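Local coordinates for C protein alpha-antigen (PDB 1YWM) that is a cell-wall-anchored surface antigen of group B Streptococcus, represented here by its N-terminal domain, and may play a role in both virulence and immunity, at residues Glu131-Asn136 with Thr152-Ile157. Residues are numbered along the deposited sequence; the frame is centred on the assembly and turned at random.
Sequences EEVRTN and TGLDTI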
ATOM      1  N   GLU A 131      -9.904   3.791 -12.891  1.00 13.04           N
ATOM      2  CA  GLU A 131      -9.832   3.495 -14.338  1.00 12.82           C
ATOM      3  C   GLU A 131     -11.204   3.643 -14.994  1.00 14.24           C
ATOM      4  O   GLU A 131     -11.296   4.085 -16.136  1.00 13.15           O
ATOM      5  CB  GLU A 131      -9.263   2.080 -14.612  1.00 15.71           C
ATOM      6  CG  GLU A 131      -7.757   1.951 -14.298  1.00 21.61           C
ATOM      7  CD  GLU A 131      -6.918   3.086 -14.890  1.00 40.42           C
ATOM      8  OE1 GLU A 131      -6.150   3.753 -14.124  1.00 26.88           O
ATOM      9  OE2 GLU A 131      -7.038   3.317 -16.124  1.00 26.45           O
ATOM     10  N   GLU A 132     -12.258   3.314 -14.261  1.00 16.54           N
ATOM     11  CA  GLU A 132     -13.624   3.471 -14.795  1.00 16.86           C
ATOM     12  C   GLU A 132     -13.973   4.948 -15.023  1.00 16.71           C
ATOM     13  O   GLU A 132     -14.550   5.310 -16.078  1.00 14.00           O
ATOM     14  CB  GLU A 132     -14.635   2.795 -13.887  1.00 19.22           C
ATOM     15  CG  GLU A 132     -14.422   1.277 -13.822  1.00 21.30           C
ATOM     16  CD  GLU A 132     -15.144   0.606 -12.668  1.00 30.32           C
ATOM     17  OE1 GLU A 132     -15.112  -0.636 -12.616  1.00 33.77           O
ATOM     18  OE2 GLU A 132     -15.717   1.308 -11.798  1.00 24.99           O
ATOM     19  N   VAL A 133     -13.599   5.809 -14.076  1.00 14.44           N
ATOM     20  CA  VAL A 133     -13.870   7.253 -14.225  1.00 17.60           C
ATOM     21  C   VAL A 133     -12.986   7.828 -15.331  1.00 16.18           C
ATOM     22  O   VAL A 133     -13.418   8.682 -16.102  1.00 14.16           O
ATOM     23  CB  VAL A 133     -13.701   8.024 -12.893  1.00 15.84           C
ATOM     24  CG1 VAL A 133     -13.893   9.551 -13.073  1.00 13.68           C
ATOM     25  CG2 VAL A 133     -14.660   7.460 -11.827  1.00 10.24           C
ATOM     26  N   ARG A 134     -11.732   7.384 -15.400  1.00 10.98           N
ATOM     27  CA  ARG A 134     -10.839   7.811 -16.461  1.00 11.62           C
ATOM     28  C   ARG A 134     -11.453   7.494 -17.831  1.00 15.73           C
ATOM     29  O   ARG A 134     -11.462   8.338 -18.752  1.00 17.35           O
ATOM     30  CB  ARG A 134      -9.505   7.041 -16.334  1.00  8.29           C
ATOM     31  CG  ARG A 134      -8.337   7.640 -17.058  1.00 24.19           C
ATOM     32  CD  ARG A 134      -6.994   6.899 -16.810  1.00 19.12           C
ATOM     33  NE  ARG A 134      -6.525   6.959 -15.412  1.00 30.01           N
ATOM     34  CZ  ARG A 134      -5.893   8.020 -14.871  1.00 38.02           C
ATOM     35  NH1 ARG A 134      -5.459   8.023 -13.599  1.00 30.31           N
ATOM     36  NH2 ARG A 134      -5.693   9.090 -15.612  1.00 24.88           N
ATOM     37  N   THR A 135     -11.963   6.270 -17.969  1.00 13.16           N
ATOM     38  CA  THR A 135     -12.520   5.824 -19.244  1.00 15.03           C
ATOM     39  C   THR A 135     -13.739   6.698 -19.589  1.00 17.22           C
ATOM     40  O   THR A 135     -13.876   7.192 -20.700  1.00 15.39           O
ATOM     41  CB  THR A 135     -12.926   4.330 -19.159  1.00 20.74           C
ATOM     42  OG1 THR A 135     -11.733   3.530 -19.125  1.00 18.00           O
ATOM     43  CG2 THR A 135     -13.599   3.884 -20.459  1.00 17.19           C
ATOM     44  N   ASN A 136     -14.602   6.882 -18.606  1.00 10.96           N
ATOM     45  CA  ASN A 136     -15.756   7.756 -18.767  1.00 15.18           C
ATOM     46  C   ASN A 136     -15.338   9.182 -19.169  1.00 17.06           C
ATOM     47  O   ASN A 136     -15.863   9.741 -20.155  1.00 13.18           O
ATOM     48  CB  ASN A 136     -16.568   7.760 -17.476  1.00 10.09           C
ATOM     49  CG  ASN A 136     -17.858   8.554 -17.591  1.00 20.65           C
ATOM     50  OD1 ASN A 136     -18.350   8.811 -18.692  1.00 18.05           O
ATOM     51  ND2 ASN A 136     -18.426   8.909 -16.458  1.00 13.65           N
ATOM     52  N   THR A 152      -7.148  15.455 -13.606  1.00  8.16           N
ATOM     53  CA  THR A 152      -6.148  16.013 -12.697  1.00  9.85           C
ATOM     54  C   THR A 152      -6.319  15.431 -11.287  1.00 12.98           C
ATOM     55  O   THR A 152      -5.337  15.082 -10.600  1.00 13.99           O
ATOM     56  CB  THR A 152      -6.319  17.588 -12.644  1.00 14.75           C
ATOM     57  OG1 THR A 152      -5.807  18.188 -13.847  1.00 10.64           O
ATOM     58  CG2 THR A 152      -5.437  18.199 -11.540  1.00 17.07           C
ATOM     59  N   GLY A 153      -7.568  15.349 -10.852  1.00 12.14           N
ATOM     60  CA  GLY A 153      -7.864  14.822  -9.521  1.00 16.99           C
ATOM     61  C   GLY A 153      -7.546  13.329  -9.436  1.00 15.30           C
ATOM     62  O   GLY A 153      -6.986  12.826  -8.425  1.00 14.35           O
ATOM     63  N   LEU A 154      -7.928  12.593 -10.470  1.00 10.68           N
ATOM     64  CA  LEU A 154      -7.562  11.174 -10.515  1.00 12.08           C
ATOM     65  C   LEU A 154      -6.035  10.963 -10.487  1.00 12.54           C
ATOM     66  O   LEU A 154      -5.550  10.032  -9.825  1.00 10.82           O
ATOM     67  CB  LEU A 154      -8.143  10.495 -11.758  1.00 10.19           C
ATOM     68  CG  LEU A 154      -9.681  10.523 -11.888  1.00 12.97           C
ATOM     69  CD1 LEU A 154     -10.056   9.763 -13.178  1.00 15.11           C
ATOM     70  CD2 LEU A 154     -10.413   9.897 -10.691  1.00 13.30           C
ATOM     71  N   ASP A 155      -5.287  11.756 -11.258  1.00 13.30           N
ATOM     72  CA  ASP A 155      -3.828  11.659 -11.268  1.00 15.42           C
ATOM     73  C   ASP A 155      -3.207  11.923  -9.909  1.00 13.38           C
ATOM     74  O   ASP A 155      -2.240  11.261  -9.532  1.00 11.76           O
ATOM     75  CB  ASP A 155      -3.207  12.582 -12.315  1.00 12.43           C
ATOM     76  CG  ASP A 155      -3.571  12.178 -13.718  1.00 19.37           C
ATOM     77  OD1 ASP A 155      -3.314  12.983 -14.641  1.00 18.12           O
ATOM     78  OD2 ASP A 155      -4.123  11.077 -13.974  1.00 18.19           O
ATOM     79  N   THR A 156      -3.759  12.881  -9.185  1.00 14.43           N
ATOM     80  CA  THR A 156      -3.266  13.206  -7.849  1.00 17.65           C
ATOM     81  C   THR A 156      -3.449  12.006  -6.889  1.00 14.53           C
ATOM     82  O   THR A 156      -2.507  11.601  -6.166  1.00 15.01           O
ATOM     83  CB  THR A 156      -3.994  14.473  -7.344  1.00 17.33           C
ATOM     84  OG1 THR A 156      -3.594  15.594  -8.164  1.00 18.28           O
ATOM     85  CG2 THR A 156      -3.561  14.827  -5.923  1.00 23.93           C
ATOM     86  N   ILE A 157      -4.644  11.431  -6.909  1.00 13.43           N
ATOM     87  CA  ILE A 157      -4.933  10.251  -6.121  1.00 12.12           C
ATOM     88  C   ILE A 157      -4.044   9.058  -6.535  1.00 16.22           C
ATOM     89  O   ILE A 157      -3.510   8.331  -5.681  1.00 15.12           O
ATOM     90  CB  ILE A 157      -6.432   9.881  -6.229  1.00 13.00           C
ATOM     91  CG1 ILE A 157      -7.276  10.977  -5.528  1.00 12.67           C
ATOM     92  CG2 ILE A 157      -6.668   8.522  -5.537  1.00 19.29           C
ATOM     93  CD1 ILE A 157      -8.813  10.900  -5.706  1.00 12.45           C
TER
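V133 and R134 meet L154 and D155 in an antiparallel helix–helix contact of the three-helix bundle that follows the fibronectin-like beta sandwich, with V133 and L154 packed on the buried side and a salt bridge on the partly exposed flank. Segments 131-136 and 152-157, on helices 124-137 and 144-163, run at 156° to each other, their axes approaching to 10.5 Å. L154 suits the inner position: its CD1 lies 3.8 Å from V133 CG1 and 3.7 Å from the backbone N of R134. V133, compact and beta-branched, also touches V178 of helix 168-182, as L154 does, so that helix contributes to the same apolar core. R134 leaves its helix with CG anti to the backbone N (chi1 -162°) and bends at chi3, which carries the guanidinium past L154, NH1 lying 4.1 Å from L154 CB, to D155. Within its own helix R134 NE also forms a salt bridge with E131 OE1, through a weak 3.5 Å hydrogen bond, so the arginine links carboxylates of both helices. The guanidinium and D155 carboxylate planes are nearly coplanar; R134 NH2 meets D155 OD2 at 3.0 Å nearly along the C-O axis, while NH1 adds a weak bond to the same oxygen at 3.4 Å.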